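Local atomic coordinates of tail fiber protein (Pseudomonas aeruginosa, PDB entry 6CL6), a protein that probably binds receptors on the surface of target bacteria, as the trimeric tail fibre of the contractile R2 pyocin particle. Residues A[85-89]-A[100-106]; A[190-195]-A[206-211]; A[326-332]-A[364-370]. All coordinates share one frame; numbering follows the deposited sequence.

In the fold
Interactions 1, 2 and 3 follow one another along the chain and along an elongated fibre. The centres of interactions 1 and 2 lie about 47 Å apart, the centre of interaction 3 is about 124 Å from that of interaction 2, and interactions 1 and 3 sit on opposite sides of the chain's centre with no atoms in touch. Each belongs to a different beta sheet. Interactions 1 and 2 lie within hairpins of their sheets, 85-92/99-104 and 193-199/202-208, whereas the third pairs strand 324-331 with strand 363-371, non-consecutive in sequence, in the C-terminal region. All three also touch a second subunit, so one principle recurs: local antiparallel pairing within a chain builds modules that trimerise in series.

Interaction 1: A[85-89]-A[100-106]; sequences NASQI and YVRVSYA
Gln88 and Arg102 face each other as a hydrogen-bonded pair in the antiparallel beta hairpin of strands 85-92 and 99-104, their side chains alongside one another. This is the tight part of the contact. NE of Arg102 reaches OE1 of Gln88 at 2.9 Å and NH2 the same OE1 at 3.0 Å, both from one side of the amide plane, while OE1 stays in the guanidinium plane. Asn51 takes a further bond from NH2, Trp114 forms a cation-pi contact with the arginine, and NE2 of Gln88 donates to the Ser76 hydroxyl and the Pro50 carbonyl, which would fix the amide's rotation.

On the other face Ser87, Ile89, Val101 and Val103 meet each other only lightly; Ile89 CG1 and Val101 CG2 are 4.4 Å apart. Val101 rests on Gln118, whereas Ser87, Ile89 and Val103 pack against a second subunit, whose Thr91 bonds to the Ser87 hydroxyl.

The wetter end is at buried Asn85, beside exposed Tyr105. The Asn85 amide lies next to that ring, its plane turned 32° from it, and waters link it to the Ser104 hydroxyl and to the Ala106 carbonyl. Tyr93 of the second subunit meets the ring and weakly bonds ND2 of Asn85. With CG beside the backbone N (chi1 -65°), the amide folds across the strand end, where OD1 of Asn85 accepts the backbone N-H of Ala106 at 3.0 Å.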
# COMPACT_ATOMS: atom_id res chain seq x y z
N ASN A 85 -8.30 -67.68 -33.89
CA ASN A 85 -8.04 -66.33 -33.46
C ASN A 85 -8.60 -65.34 -34.46
O ASN A 85 -8.76 -65.65 -35.66
CB ASN A 85 -6.54 -66.10 -33.27
CG ASN A 85 -5.96 -66.93 -32.18
OD1 ASN A 85 -6.57 -67.15 -31.12
ND2 ASN A 85 -4.71 -67.41 -32.42
N ALA A 86 -8.88 -64.13 -33.98
CA ALA A 86 -9.48 -63.14 -34.88
C ALA A 86 -9.22 -61.70 -34.44
O ALA A 86 -9.09 -61.40 -33.26
CB ALA A 86 -11.01 -63.36 -34.99
N SER A 87 -9.20 -60.83 -35.43
CA SER A 87 -9.26 -59.39 -35.23
C SER A 87 -10.56 -58.90 -35.83
O SER A 87 -10.99 -59.40 -36.86
CB SER A 87 -8.06 -58.73 -35.91
OG SER A 87 -8.22 -57.36 -36.03
N GLN A 88 -11.21 -57.95 -35.15
CA GLN A 88 -12.45 -57.38 -35.62
C GLN A 88 -12.45 -55.87 -35.59
O GLN A 88 -11.95 -55.24 -34.65
CB GLN A 88 -13.65 -57.90 -34.81
CG GLN A 88 -13.94 -59.35 -35.06
CD GLN A 88 -15.20 -59.78 -34.33
OE1 GLN A 88 -15.54 -59.22 -33.27
NE2 GLN A 88 -15.89 -60.75 -34.90
N ILE A 89 -13.00 -55.31 -36.67
CA ILE A 89 -13.20 -53.88 -36.84
C ILE A 89 -14.69 -53.62 -36.97
O ILE A 89 -15.34 -54.19 -37.86
CB ILE A 89 -12.47 -53.33 -38.08
CG1 ILE A 89 -10.98 -53.57 -37.99
CG2 ILE A 89 -12.83 -51.86 -38.28
CD1 ILE A 89 -10.27 -53.42 -39.28
N TYR A 100 -14.51 -49.00 -34.00
CA TYR A 100 -13.94 -49.73 -32.88
C TYR A 100 -13.12 -50.90 -33.41
O TYR A 100 -13.33 -51.38 -34.53
CB TYR A 100 -15.03 -50.27 -31.93
CG TYR A 100 -15.84 -49.16 -31.31
CD1 TYR A 100 -16.87 -48.55 -32.04
CD2 TYR A 100 -15.60 -48.73 -29.99
CE1 TYR A 100 -17.62 -47.52 -31.48
CE2 TYR A 100 -16.36 -47.71 -29.43
CZ TYR A 100 -17.36 -47.10 -30.20
OH TYR A 100 -18.10 -46.07 -29.68
N VAL A 101 -12.20 -51.39 -32.58
CA VAL A 101 -11.37 -52.55 -32.91
C VAL A 101 -11.26 -53.44 -31.68
O VAL A 101 -11.25 -52.95 -30.53
CB VAL A 101 -9.98 -52.12 -33.43
CG1 VAL A 101 -9.18 -51.44 -32.30
CG2 VAL A 101 -9.23 -53.30 -33.99
N ARG A 102 -11.20 -54.76 -31.91
CA ARG A 102 -10.94 -55.73 -30.82
C ARG A 102 -10.25 -56.98 -31.38
O ARG A 102 -9.95 -57.09 -32.58
CB ARG A 102 -12.20 -56.10 -30.05
CG ARG A 102 -13.16 -57.05 -30.74
CD ARG A 102 -14.20 -57.60 -29.80
NE ARG A 102 -15.11 -58.49 -30.51
CZ ARG A 102 -16.02 -59.24 -29.95
NH1 ARG A 102 -16.20 -59.19 -28.65
NH2 ARG A 102 -16.77 -60.02 -30.69
N VAL A 103 -9.97 -57.92 -30.49
CA VAL A 103 -9.13 -59.05 -30.83
C VAL A 103 -9.47 -60.23 -29.93
O VAL A 103 -9.77 -60.08 -28.75
CB VAL A 103 -7.64 -58.68 -30.75
CG1 VAL A 103 -7.26 -58.37 -29.33
CG2 VAL A 103 -6.77 -59.81 -31.32
N SER A 104 -9.44 -61.42 -30.52
CA SER A 104 -9.44 -62.66 -29.77
C SER A 104 -8.12 -63.41 -30.01
O SER A 104 -7.75 -63.69 -31.16
CB SER A 104 -10.61 -63.56 -30.13
OG SER A 104 -10.47 -64.83 -29.48
N TYR A 105 -7.44 -63.77 -28.93
CA TYR A 105 -6.24 -64.58 -29.01
C TYR A 105 -6.25 -65.59 -27.88
O TYR A 105 -6.47 -65.23 -26.73
CB TYR A 105 -4.95 -63.75 -28.93
CG TYR A 105 -3.76 -64.68 -28.73
CD1 TYR A 105 -3.18 -65.34 -29.81
CD2 TYR A 105 -3.30 -64.98 -27.46
CE1 TYR A 105 -2.13 -66.21 -29.63
CE2 TYR A 105 -2.26 -65.89 -27.27
CZ TYR A 105 -1.69 -66.49 -28.35
OH TYR A 105 -0.65 -67.39 -28.18
N ALA A 106 -6.00 -66.86 -28.22
CA ALA A 106 -5.96 -67.91 -27.21
C ALA A 106 -5.06 -69.04 -27.67
O ALA A 106 -4.92 -69.31 -28.88
CB ALA A 106 -7.36 -68.46 -26.93
O HOH W 1 -9.06 -67.07 -30.21
O HOH W 2 -3.02 -69.57 -30.86
O HOH W 3 -7.38 -56.32 -33.68

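Interaction 2: A[190-195]-A[206-211]; sequences GESFYF and WRRMWH
Tyr194 and Arg208 form a non-hydrogen-bonded pair, and Phe195 and Arg207 the hydrogen-bonded pair beside it, in the antiparallel beta hairpin of strands 193-199 and 202-208, whose pairing gives way to irregular backbone past Arg208. The last backbone bond, just beyond the strand, runs from Met209 N to Phe193 O; after it, side chains take over the joining.

The hydroxyl of Ser192 donates to the carbonyl O of Met209, with OG and O 2.7 Å apart. One face of the Arg208 guanidinium is covered by CB of Ser192, over its centre. At its edge the group meets the carboxylate of Glu191 as a salt bridge: NH2 of Arg208 lies 2.9 Å from OE2 of Glu191, and NE reaches that same oxygen at 3.1 Å. The planes are 61° apart, and NE and NH2 both go to one oxygen, from the same face of the carboxylate. The other carboxylate oxygen is taken by Tyr194, whose OH donates to OE1 of Glu191 on its syn lone pair. With CG anti to the backbone N (chi1 -176°) and the chain extended as far as NE, Arg208 lays its methylenes against the Tyr194 ring on the way. Asp214 offers NH2 a second carboxylate, which would spread the positive charge over two acids.

On the opposite face CB of Arg207 sits over the Phe195 ring, 3.6 Å from its centroid, a CH-pi contact. Arg207 NE then bonds Gly190 O of the second subunit, and Met209, whose CE touches Phe193 CB, packs on Met209 of both neighbouring subunits. Past this point His211 closes the contact, its NE2 donating almost straight (179°) to the carbonyl O of Glu191 at 2.8 Å.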
# COMPACT_ATOMS: atom_id res chain seq x y z
N GLY A 190 -8.24 -12.21 -21.89
CA GLY A 190 -7.40 -12.36 -20.72
C GLY A 190 -7.97 -11.77 -19.46
O GLY A 190 -7.23 -11.51 -18.51
N GLU A 191 -9.28 -11.52 -19.43
CA GLU A 191 -9.91 -10.98 -18.23
C GLU A 191 -9.47 -11.79 -17.03
O GLU A 191 -9.05 -11.23 -16.03
CB GLU A 191 -11.44 -10.98 -18.36
CG GLU A 191 -12.14 -10.26 -17.20
CD GLU A 191 -12.32 -11.15 -15.96
OE1 GLU A 191 -12.53 -12.37 -16.12
OE2 GLU A 191 -12.28 -10.62 -14.83
N SER A 192 -9.54 -13.10 -17.14
CA SER A 192 -8.82 -14.02 -16.26
C SER A 192 -9.01 -15.45 -16.77
O SER A 192 -9.47 -15.66 -17.90
CB SER A 192 -9.25 -13.91 -14.81
OG SER A 192 -8.26 -14.54 -14.01
N PHE A 193 -8.61 -16.40 -15.94
CA PHE A 193 -8.64 -17.85 -16.15
C PHE A 193 -9.35 -18.40 -14.93
O PHE A 193 -9.03 -17.99 -13.80
CB PHE A 193 -7.22 -18.40 -16.30
CG PHE A 193 -7.13 -19.83 -16.79
CD1 PHE A 193 -7.42 -20.89 -15.96
CD2 PHE A 193 -6.71 -20.09 -18.09
CE1 PHE A 193 -7.33 -22.21 -16.45
CE2 PHE A 193 -6.61 -21.38 -18.55
CZ PHE A 193 -6.91 -22.43 -17.71
N TYR A 194 -10.37 -19.24 -15.14
CA TYR A 194 -11.25 -19.70 -14.08
C TYR A 194 -11.32 -21.21 -14.02
O TYR A 194 -11.20 -21.88 -15.04
CB TYR A 194 -12.69 -19.22 -14.31
CG TYR A 194 -12.88 -17.71 -14.26
CD1 TYR A 194 -12.55 -16.91 -15.36
CD2 TYR A 194 -13.37 -17.11 -13.15
CE1 TYR A 194 -12.72 -15.58 -15.32
CE2 TYR A 194 -13.57 -15.75 -13.11
CZ TYR A 194 -13.23 -14.99 -14.18
OH TYR A 194 -13.43 -13.61 -14.14
N PHE A 195 -11.62 -21.74 -12.82
CA PHE A 195 -11.81 -23.18 -12.72
C PHE A 195 -12.88 -23.53 -11.67
O PHE A 195 -13.11 -22.80 -10.71
CB PHE A 195 -10.47 -23.89 -12.45
CG PHE A 195 -9.78 -23.42 -11.25
CD1 PHE A 195 -8.94 -22.32 -11.30
CD2 PHE A 195 -9.94 -24.09 -10.04
CE1 PHE A 195 -8.29 -21.87 -10.13
CE2 PHE A 195 -9.29 -23.66 -8.88
CZ PHE A 195 -8.47 -22.54 -8.92
N TRP A 206 -16.95 -20.82 -9.13
CA TRP A 206 -15.77 -20.58 -9.95
C TRP A 206 -14.68 -19.92 -9.09
O TRP A 206 -14.98 -19.09 -8.23
CB TRP A 206 -16.11 -19.69 -11.13
CG TRP A 206 -16.91 -20.32 -12.23
CD1 TRP A 206 -18.26 -20.17 -12.46
CD2 TRP A 206 -16.40 -21.13 -13.29
NE1 TRP A 206 -18.62 -20.88 -13.59
CE2 TRP A 206 -17.49 -21.47 -14.12
CE3 TRP A 206 -15.14 -21.65 -13.60
CZ2 TRP A 206 -17.35 -22.30 -15.24
CZ3 TRP A 206 -14.98 -22.44 -14.71
CH2 TRP A 206 -16.08 -22.77 -15.52
N ARG A 207 -13.44 -20.35 -9.30
CA ARG A 207 -12.27 -19.68 -8.76
C ARG A 207 -11.66 -18.82 -9.87
O ARG A 207 -11.53 -19.27 -11.02
CB ARG A 207 -11.25 -20.68 -8.25
CG ARG A 207 -11.75 -21.55 -7.13
CD ARG A 207 -12.27 -20.73 -5.97
NE ARG A 207 -11.88 -21.32 -4.69
CZ ARG A 207 -12.36 -20.94 -3.52
NH1 ARG A 207 -13.25 -19.97 -3.45
NH2 ARG A 207 -11.94 -21.55 -2.41
N ARG A 208 -11.33 -17.60 -9.53
CA ARG A 208 -10.77 -16.64 -10.48
C ARG A 208 -9.29 -16.42 -10.17
O ARG A 208 -8.93 -15.97 -9.07
CB ARG A 208 -11.52 -15.31 -10.41
CG ARG A 208 -11.03 -14.31 -11.43
CD ARG A 208 -11.73 -12.98 -11.24
NE ARG A 208 -11.31 -12.04 -12.26
CZ ARG A 208 -10.13 -11.43 -12.27
NH1 ARG A 208 -9.25 -11.68 -11.32
NH2 ARG A 208 -9.81 -10.57 -13.23
N MET A 209 -8.44 -16.73 -11.14
CA MET A 209 -7.01 -16.47 -10.99
C MET A 209 -6.72 -14.98 -10.82
O MET A 209 -7.32 -14.15 -11.50
CB MET A 209 -6.26 -17.01 -12.21
CG MET A 209 -4.76 -16.83 -12.17
SD MET A 209 -3.97 -17.12 -13.78
CE MET A 209 -4.32 -18.80 -14.14
N TRP A 210 -5.82 -14.65 -9.89
CA TRP A 210 -5.23 -13.32 -9.81
C TRP A 210 -4.04 -13.27 -10.77
O TRP A 210 -3.18 -14.16 -10.73
CB TRP A 210 -4.74 -12.99 -8.40
CG TRP A 210 -5.79 -12.71 -7.39
CD1 TRP A 210 -5.95 -13.35 -6.19
CD2 TRP A 210 -6.80 -11.73 -7.46
NE1 TRP A 210 -7.02 -12.81 -5.52
CE2 TRP A 210 -7.56 -11.81 -6.28
CE3 TRP A 210 -7.15 -10.75 -8.42
CZ2 TRP A 210 -8.68 -11.00 -6.05
CZ3 TRP A 210 -8.23 -9.93 -8.17
CH2 TRP A 210 -8.98 -10.06 -6.99
N HIS A 211 -3.97 -12.24 -11.61
CA HIS A 211 -2.86 -12.12 -12.53
C HIS A 211 -2.37 -10.68 -12.59
O HIS A 211 -2.91 -9.76 -11.95
CB HIS A 211 -3.24 -12.67 -13.92
CG HIS A 211 -4.39 -11.96 -14.56
ND1 HIS A 211 -4.26 -10.72 -15.15
CD2 HIS A 211 -5.68 -12.31 -14.70
CE1 HIS A 211 -5.43 -10.33 -15.61
NE2 HIS A 211 -6.31 -11.28 -15.35

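Interaction 3: A[326-332]-A[364-370]; sequences GGYANQT and VLSWEAF
Tyr328 and Glu368 are partners in the antiparallel ladder that joins strand 324-331 to strand 363-371. Both lie in the C-terminal region related to gp53-like tail fibres of the H-lectin clan. Backbone bonds link Gly326 with Phe370, Tyr328 with Glu368 and Asn330 with Ser366, the bond from Gly326 N being weak.

Side-chain hydrogen bonds extend the ladder on one face. The Tyr328 hydroxyl donates to OE1 of Glu368 on its anti lone pair, with OH and OE1 2.6 Å apart. Ring and carboxylate planes stand 79° apart, the two side chains alongside each other. ND2 of Asn330 donates to OG of Ser366 at 2.9 Å, and a water spans from that OG to the Tyr328 hydroxyl, weakly at the tyrosine. At the strand end the carbonyl O of Val364 is held by three donors: Thr332 N, a water that also bonds Gln331 OE1, and Thr332 OG1, 2.7 Å away and well above the carbonyl plane. Placing OG1 between the backbone N and carbonyl carbon (chi1 71°) aims it at that oxygen.

Packing contacts divide between the faces. The Phe370 ring lies over the backbone of Gly326, whose N is above one ring face. On the other face Ala329 CB lies 4.3 Å from Leu365 CD2 and 4.4 Å from Trp367 CB. The Gln331 amide lies along Leu365 CD1, and NE2 of Gln331 binds the side-chain oxygen of Asn357.

Charge and aromatic surface connect the face of Tyr328 and Glu368 to the trimer: OE2 of Glu368 makes a salt bridge with Arg299 of the third subunit, and Tyr328 meets Tyr328 of both neighbours edge to face. The Tyr328 bond would thus orient a carboxylate already committed to a neighbour, coupling strand pairing within the chain to association between chains.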
# COMPACT_ATOMS: atom_id res chain seq x y z
N GLY A 326 20.75 78.65 49.57
CA GLY A 326 20.39 79.35 50.78
C GLY A 326 20.89 78.59 51.99
O GLY A 326 21.46 77.50 51.88
N GLY A 327 20.68 79.20 53.15
CA GLY A 327 21.13 78.63 54.41
C GLY A 327 20.76 79.52 55.57
O GLY A 327 20.16 80.60 55.40
N TYR A 328 21.10 79.03 56.76
CA TYR A 328 20.89 79.76 58.01
C TYR A 328 21.89 79.25 59.03
O TYR A 328 22.52 78.20 58.84
CB TYR A 328 19.45 79.58 58.53
CG TYR A 328 19.24 78.23 59.15
CD1 TYR A 328 19.59 77.98 60.47
CD2 TYR A 328 18.69 77.18 58.41
CE1 TYR A 328 19.42 76.75 61.03
CE2 TYR A 328 18.50 75.94 58.97
CZ TYR A 328 18.87 75.73 60.29
OH TYR A 328 18.70 74.49 60.86
N ALA A 329 22.01 80.00 60.13
CA ALA A 329 22.79 79.55 61.28
C ALA A 329 21.97 79.71 62.56
O ALA A 329 21.00 80.45 62.60
CB ALA A 329 24.09 80.36 61.41
N ASN A 330 22.40 79.00 63.59
CA ASN A 330 21.70 78.88 64.86
C ASN A 330 22.68 78.88 66.03
O ASN A 330 23.72 78.21 65.96
CB ASN A 330 20.86 77.58 64.87
CG ASN A 330 20.56 77.10 66.28
OD1 ASN A 330 19.62 77.58 66.94
ND2 ASN A 330 21.36 76.17 66.75
N GLN A 331 22.35 79.65 67.07
CA GLN A 331 23.14 79.67 68.30
C GLN A 331 22.92 78.40 69.09
O GLN A 331 21.78 78.05 69.42
CB GLN A 331 22.76 80.89 69.16
CG GLN A 331 22.96 82.24 68.51
CD GLN A 331 24.43 82.69 68.53
OE1 GLN A 331 25.26 82.04 69.16
NE2 GLN A 331 24.73 83.79 67.83
N THR A 332 24.01 77.70 69.43
CA THR A 332 23.92 76.45 70.18
C THR A 332 24.22 76.61 71.65
O THR A 332 24.23 75.61 72.37
CB THR A 332 24.87 75.40 69.60
OG1 THR A 332 26.22 75.75 69.89
CG2 THR A 332 24.69 75.28 68.09
N VAL A 364 29.71 78.72 69.49
CA VAL A 364 29.51 77.68 68.48
C VAL A 364 28.14 77.89 67.85
O VAL A 364 27.13 77.93 68.56
CB VAL A 364 29.63 76.28 69.08
CG1 VAL A 364 29.27 75.27 68.02
CG2 VAL A 364 31.06 76.04 69.60
N LEU A 365 28.12 78.02 66.53
CA LEU A 365 26.89 78.12 65.76
C LEU A 365 26.75 76.91 64.86
O LEU A 365 27.72 76.48 64.21
CB LEU A 365 26.87 79.40 64.93
CG LEU A 365 26.48 80.70 65.68
CD1 LEU A 365 27.47 81.03 66.79
CD2 LEU A 365 26.37 81.85 64.68
N SER A 366 25.57 76.33 64.83
CA SER A 366 25.27 75.32 63.83
C SER A 366 24.67 75.99 62.61
O SER A 366 24.25 77.16 62.65
CB SER A 366 24.32 74.26 64.38
OG SER A 366 23.09 74.84 64.79
N TRP A 367 24.66 75.26 61.49
CA TRP A 367 24.20 75.82 60.25
C TRP A 367 23.62 74.72 59.35
O TRP A 367 23.94 73.54 59.48
CB TRP A 367 25.34 76.55 59.53
CG TRP A 367 26.48 75.67 59.16
CD1 TRP A 367 27.65 75.53 59.84
CD2 TRP A 367 26.57 74.80 58.03
NE1 TRP A 367 28.48 74.64 59.19
CE2 TRP A 367 27.83 74.17 58.08
CE3 TRP A 367 25.72 74.50 56.98
CZ2 TRP A 367 28.24 73.24 57.12
CZ3 TRP A 367 26.13 73.56 56.01
CH2 TRP A 367 27.37 72.96 56.10
N GLU A 368 22.74 75.15 58.44
CA GLU A 368 22.23 74.32 57.37
C GLU A 368 22.30 75.10 56.07
O GLU A 368 22.17 76.33 56.05
CB GLU A 368 20.78 73.91 57.64
CG GLU A 368 20.59 72.62 58.37
CD GLU A 368 19.14 72.15 58.32
OE1 GLU A 368 18.31 72.65 59.11
OE2 GLU A 368 18.82 71.32 57.45
N ALA A 369 22.51 74.37 54.97
CA ALA A 369 22.56 74.97 53.65
C ALA A 369 21.92 74.01 52.66
O ALA A 369 21.88 72.81 52.89
CB ALA A 369 24.00 75.27 53.23
N PHE A 370 21.38 74.56 51.57
CA PHE A 370 20.77 73.73 50.54
C PHE A 370 21.13 74.29 49.17
O PHE A 370 21.46 75.47 49.02
CB PHE A 370 19.25 73.62 50.75
CG PHE A 370 18.51 74.91 50.61
CD1 PHE A 370 18.43 75.79 51.69
CD2 PHE A 370 17.88 75.25 49.42
CE1 PHE A 370 17.75 77.00 51.57
CE2 PHE A 370 17.20 76.45 49.29
CZ PHE A 370 17.14 77.32 50.36
O HOH W 4 21.20 73.66 62.88
O HOH W 5 25.89 79.77 70.54